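PDB 4XSO: Alr3699 protein from Nostoc sp., which is of unknown precise function but has the two-domain GT-B fold of the glycosyltransferase superfamily. Local coordinates for residues P121-H127 with A151-N157. Residues are numbered along the deposited sequence; the frame is centred on the assembly and turned at random.
With GOL (glycerol), chain C.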
ATOM      1  N   PRO A 121      -3.998   8.029 -13.480  1.00 31.12           N
ATOM      2  CA  PRO A 121      -2.613   8.538 -13.535  1.00 34.46           C
ATOM      3  C   PRO A 121      -2.221   9.370 -12.274  1.00 32.64           C
ATOM      4  O   PRO A 121      -3.064   9.853 -11.541  1.00 36.76           O
ATOM      5  CB  PRO A 121      -2.598   9.408 -14.772  1.00 36.89           C
ATOM      6  CG  PRO A 121      -4.072   9.720 -15.057  1.00 42.63           C
ATOM      7  CD  PRO A 121      -4.875   8.584 -14.521  1.00 36.36           C
ATOM      8  N   LEU A 122      -0.930   9.509 -12.077  1.00 28.82           N
ATOM      9  CA  LEU A 122      -0.368  10.147 -10.929  1.00 28.65           C
ATOM     10  C   LEU A 122       0.656  11.184 -11.410  1.00 30.71           C
ATOM     11  O   LEU A 122       1.505  10.923 -12.286  1.00 28.44           O
ATOM     12  CB  LEU A 122       0.326   9.104 -10.099  1.00 28.40           C
ATOM     13  CG  LEU A 122       1.236   9.553  -8.964  1.00 33.02           C
ATOM     14  CD1 LEU A 122       0.378  10.092  -7.848  1.00 31.80           C
ATOM     15  CD2 LEU A 122       2.175   8.409  -8.468  1.00 32.60           C
ATOM     16  N   VAL A 123       0.566  12.330 -10.767  1.00 27.41           N
ATOM     17  CA  VAL A 123       1.514  13.418 -10.859  1.00 26.25           C
ATOM     18  C   VAL A 123       2.056  13.620  -9.476  1.00 25.38           C
ATOM     19  O   VAL A 123       1.319  13.622  -8.504  1.00 26.73           O
ATOM     20  CB  VAL A 123       0.848  14.748 -11.285  1.00 30.16           C
ATOM     21  CG1 VAL A 123       1.905  15.828 -11.247  1.00 34.21           C
ATOM     22  CG2 VAL A 123       0.225  14.644 -12.697  1.00 33.06           C
ATOM     23  N   TYR A 124       3.356  13.737  -9.386  1.00 27.70           N
ATOM     24  CA  TYR A 124       4.045  14.091  -8.203  1.00 24.96           C
ATOM     25  C   TYR A 124       4.626  15.519  -8.391  1.00 28.29           C
ATOM     26  O   TYR A 124       5.383  15.747  -9.299  1.00 28.89           O
ATOM     27  CB  TYR A 124       5.211  13.120  -8.018  1.00 30.05           C
ATOM     28  CG  TYR A 124       6.138  13.328  -6.825  1.00 28.19           C
ATOM     29  CD1 TYR A 124       5.714  13.906  -5.679  1.00 31.78           C
ATOM     30  CD2 TYR A 124       7.464  12.840  -6.869  1.00 34.60           C
ATOM     31  CE1 TYR A 124       6.557  14.043  -4.590  1.00 29.62           C
ATOM     32  CE2 TYR A 124       8.325  12.971  -5.798  1.00 29.09           C
ATOM     33  CZ  TYR A 124       7.849  13.567  -4.658  1.00 35.21           C
ATOM     34  OH  TYR A 124       8.643  13.677  -3.541  1.00 39.20           O
ATOM     35  N   HIS A 125       4.248  16.438  -7.526  1.00 28.79           N
ATOM     36  CA  HIS A 125       4.853  17.773  -7.472  1.00 28.88           C
ATOM     37  C   HIS A 125       5.812  17.831  -6.359  1.00 32.55           C
ATOM     38  O   HIS A 125       5.413  17.686  -5.211  1.00 28.54           O
ATOM     39  CB  HIS A 125       3.773  18.794  -7.228  1.00 33.53           C
ATOM     40  CG  HIS A 125       4.209  20.170  -7.526  1.00 32.74           C
ATOM     41  ND1 HIS A 125       3.366  21.083  -8.091  1.00 34.23           N
ATOM     42  CD2 HIS A 125       5.403  20.794  -7.362  1.00 38.91           C
ATOM     43  CE1 HIS A 125       4.004  22.229  -8.238  1.00 41.39           C
ATOM     44  NE2 HIS A 125       5.237  22.085  -7.798  1.00 36.56           N
ATOM     45  N   LEU A 126       7.083  17.922  -6.735  1.00 32.20           N
ATOM     46  CA  LEU A 126       8.201  17.777  -5.859  1.00 32.47           C
ATOM     47  C   LEU A 126       8.542  19.188  -5.391  1.00 32.64           C
ATOM     48  O   LEU A 126       8.981  20.054  -6.193  1.00 35.95           O
ATOM     49  CB  LEU A 126       9.342  17.190  -6.682  1.00 33.36           C
ATOM     50  CG  LEU A 126      10.712  16.998  -6.003  1.00 34.62           C
ATOM     51  CD1 LEU A 126      10.658  16.037  -4.824  1.00 35.25           C
ATOM     52  CD2 LEU A 126      11.736  16.498  -6.998  1.00 31.84           C
ATOM     53  N   HIS A 127       8.335  19.447  -4.113  1.00 32.16           N
ATOM     54  CA  HIS A 127       8.652  20.719  -3.543  1.00 35.03           C
ATOM     55  C   HIS A 127       9.924  20.657  -2.673  1.00 40.10           C
ATOM     56  O   HIS A 127      10.330  21.699  -2.138  1.00 38.79           O
ATOM     57  CB  HIS A 127       7.521  21.241  -2.667  1.00 34.29           C
ATOM     58  CG  HIS A 127       6.236  21.481  -3.390  1.00 30.86           C
ATOM     59  ND1 HIS A 127       5.992  22.634  -4.082  1.00 33.10           N
ATOM     60  CD2 HIS A 127       5.114  20.733  -3.503  1.00 32.40           C
ATOM     61  CE1 HIS A 127       4.787  22.600  -4.615  1.00 31.81           C
ATOM     62  NE2 HIS A 127       4.219  21.466  -4.257  1.00 33.79           N
ATOM     63  N   ALA A 151       4.597   7.332 -11.480  1.00 25.91           N
ATOM     64  CA  ALA A 151       4.223   8.738 -11.806  1.00 29.32           C
ATOM     65  C   ALA A 151       4.323   8.994 -13.287  1.00 33.04           C
ATOM     66  O   ALA A 151       5.290   8.651 -13.874  1.00 31.22           O
ATOM     67  CB  ALA A 151       5.156   9.676 -11.045  1.00 30.10           C
ATOM     68  N   SER A 152       3.299   9.593 -13.901  1.00 31.85           N
ATOM     69  CA  SER A 152       3.363  10.001 -15.250  1.00 30.92           C
ATOM     70  C   SER A 152       4.235  11.226 -15.446  1.00 31.92           C
ATOM     71  O   SER A 152       4.639  11.506 -16.551  1.00 29.42           O
ATOM     72  CB  SER A 152       1.944  10.339 -15.769  1.00 34.00           C
ATOM     73  OG  SER A 152       1.218   9.156 -15.887  1.00 32.63           O
ATOM     74  N   LEU A 153       4.441  11.998 -14.381  1.00 30.23           N
ATOM     75  CA  LEU A 153       5.072  13.279 -14.485  1.00 29.89           C
ATOM     76  C   LEU A 153       5.548  13.663 -13.068  1.00 27.86           C
ATOM     77  O   LEU A 153       4.858  13.430 -12.100  1.00 28.51           O
ATOM     78  CB  LEU A 153       4.033  14.281 -14.992  1.00 35.65           C
ATOM     79  CG  LEU A 153       4.421  15.721 -14.757  1.00 40.92           C
ATOM     80  CD1 LEU A 153       5.497  16.103 -15.762  1.00 41.41           C
ATOM     81  CD2 LEU A 153       3.167  16.589 -14.905  1.00 46.88           C
ATOM     82  N   VAL A 154       6.729  14.254 -12.978  1.00 28.63           N
ATOM     83  CA  VAL A 154       7.248  14.778 -11.725  1.00 26.57           C
ATOM     84  C   VAL A 154       7.472  16.275 -11.939  1.00 30.27           C
ATOM     85  O   VAL A 154       8.314  16.663 -12.735  1.00 28.36           O
ATOM     86  CB  VAL A 154       8.558  14.105 -11.368  1.00 27.34           C
ATOM     87  CG1 VAL A 154       9.233  14.802 -10.204  1.00 29.13           C
ATOM     88  CG2 VAL A 154       8.282  12.638 -11.033  1.00 26.54           C
ATOM     89  N   ILE A 155       6.676  17.110 -11.274  1.00 28.19           N
ATOM     90  CA  ILE A 155       6.802  18.557 -11.403  1.00 27.68           C
ATOM     91  C   ILE A 155       7.737  19.009 -10.344  1.00 28.38           C
ATOM     92  O   ILE A 155       7.539  18.718  -9.168  1.00 30.43           O
ATOM     93  CB  ILE A 155       5.433  19.263 -11.244  1.00 30.30           C
ATOM     94  CG1 ILE A 155       4.515  18.852 -12.393  1.00 33.76           C
ATOM     95  CG2 ILE A 155       5.611  20.765 -11.294  1.00 28.30           C
ATOM     96  CD1 ILE A 155       3.107  19.408 -12.251  1.00 35.42           C
ATOM     97  N   ALA A 156       8.822  19.651 -10.737  1.00 30.24           N
ATOM     98  CA  ALA A 156       9.808  20.139  -9.754  1.00 29.34           C
ATOM     99  C   ALA A 156       9.749  21.669  -9.641  1.00 27.39           C
ATOM    100  O   ALA A 156       9.563  22.337 -10.640  1.00 31.58           O
ATOM    101  CB  ALA A 156      11.201  19.676 -10.128  1.00 31.88           C
ATOM    102  N   ASN A 157       9.821  22.198  -8.422  1.00 26.68           N
ATOM    103  CA  ASN A 157       9.651  23.627  -8.170  1.00 29.48           C
ATOM    104  C   ASN A 157      10.890  24.425  -8.486  1.00 29.81           C
ATOM    105  O   ASN A 157      10.892  25.672  -8.542  1.00 29.14           O
ATOM    106  CB  ASN A 157       9.114  23.855  -6.767  1.00 29.15           C
ATOM    107  CG  ASN A 157      10.110  23.420  -5.660  1.00 31.64           C
ATOM    108  OD1 ASN A 157      11.160  22.802  -5.936  1.00 28.83           O
ATOM    109  ND2 ASN A 157       9.779  23.781  -4.412  1.00 32.66           N
TER
HETATM  110  C1  GOL C 401       7.240  25.148  -2.324  1.00 43.14           C
HETATM  111  O1  GOL C 401       7.433  25.012  -3.726  1.00 39.43           O
HETATM  112  C2  GOL C 401       8.468  25.916  -1.871  1.00 50.04           C
HETATM  113  O2  GOL C 401       8.076  27.279  -1.833  1.00 51.40           O
HETATM  114  C3  GOL C 401       8.965  25.412  -0.536  1.00 54.81           C
HETATM  115  O3  GOL C 401       8.750  26.399   0.463  1.00 59.32           O
HETATM  116  O   HOH W   1       0.730   7.655 -13.549  1.00 31.38           O
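Two neighbouring parallel strands of the N-terminal Rossmann-like domain meet here, joined in sequence by helix 137-150 as a beta-alpha-beta crossover. At the entry, Leu122 takes a hydrogen bond from Ser152 N to its O (2.8 Å), and one water bridges Leu122 N (2.9 Å) and Ser152 OG (2.8 Å). Leu122 CD2 also reaches Ala151 CB, 4.1 Å away, where the chain leaves the helix. Val123 sits on the opposite face, its CG1 3.9 Å from both Leu153 CD2 and Ile155 CD1. Tyr124 is then hydrogen-bonded in both directions, its N to Leu153 O (3.1 Å) and its O to Ile155 N (2.7 Å), while its side chain and that of Leu126 share a face with Val154 and Ala156, packed under helices 105-118 and 159-167. On the other face, the His125 ring lies flat over Ile155 CG2, a CH-pi contact at 3.7 Å from methyl to ring centroid; His125 ND1 is hydrogen-bonded to Tyr101 OH on strand 99-102. Leu126 repeats the pattern, N to Ile155 O (2.6 Å) and O to Asn157 N (3.2 Å). Past the strand, His127 O receives a weak hydrogen bond from Asn157 ND2 (3.1 Å), and O1 of a glycerol, probably from the crystallisation liquor, accepts from both His127 ND1 (2.8 Å) and Asn157 ND2 (2.7 Å). His127 NE2 is hydrogen-bonded to Asn103 OD1 and Asn157 OD1 to Ser161 OG. Backbone hydrogen bonds thus join the strands, with apolar side chains packed on the faces, whereas at the C-terminal ends, where pockets of Rossmann-like sheets commonly open, two N-H donors meet one glycerol hydroxyl oxygen.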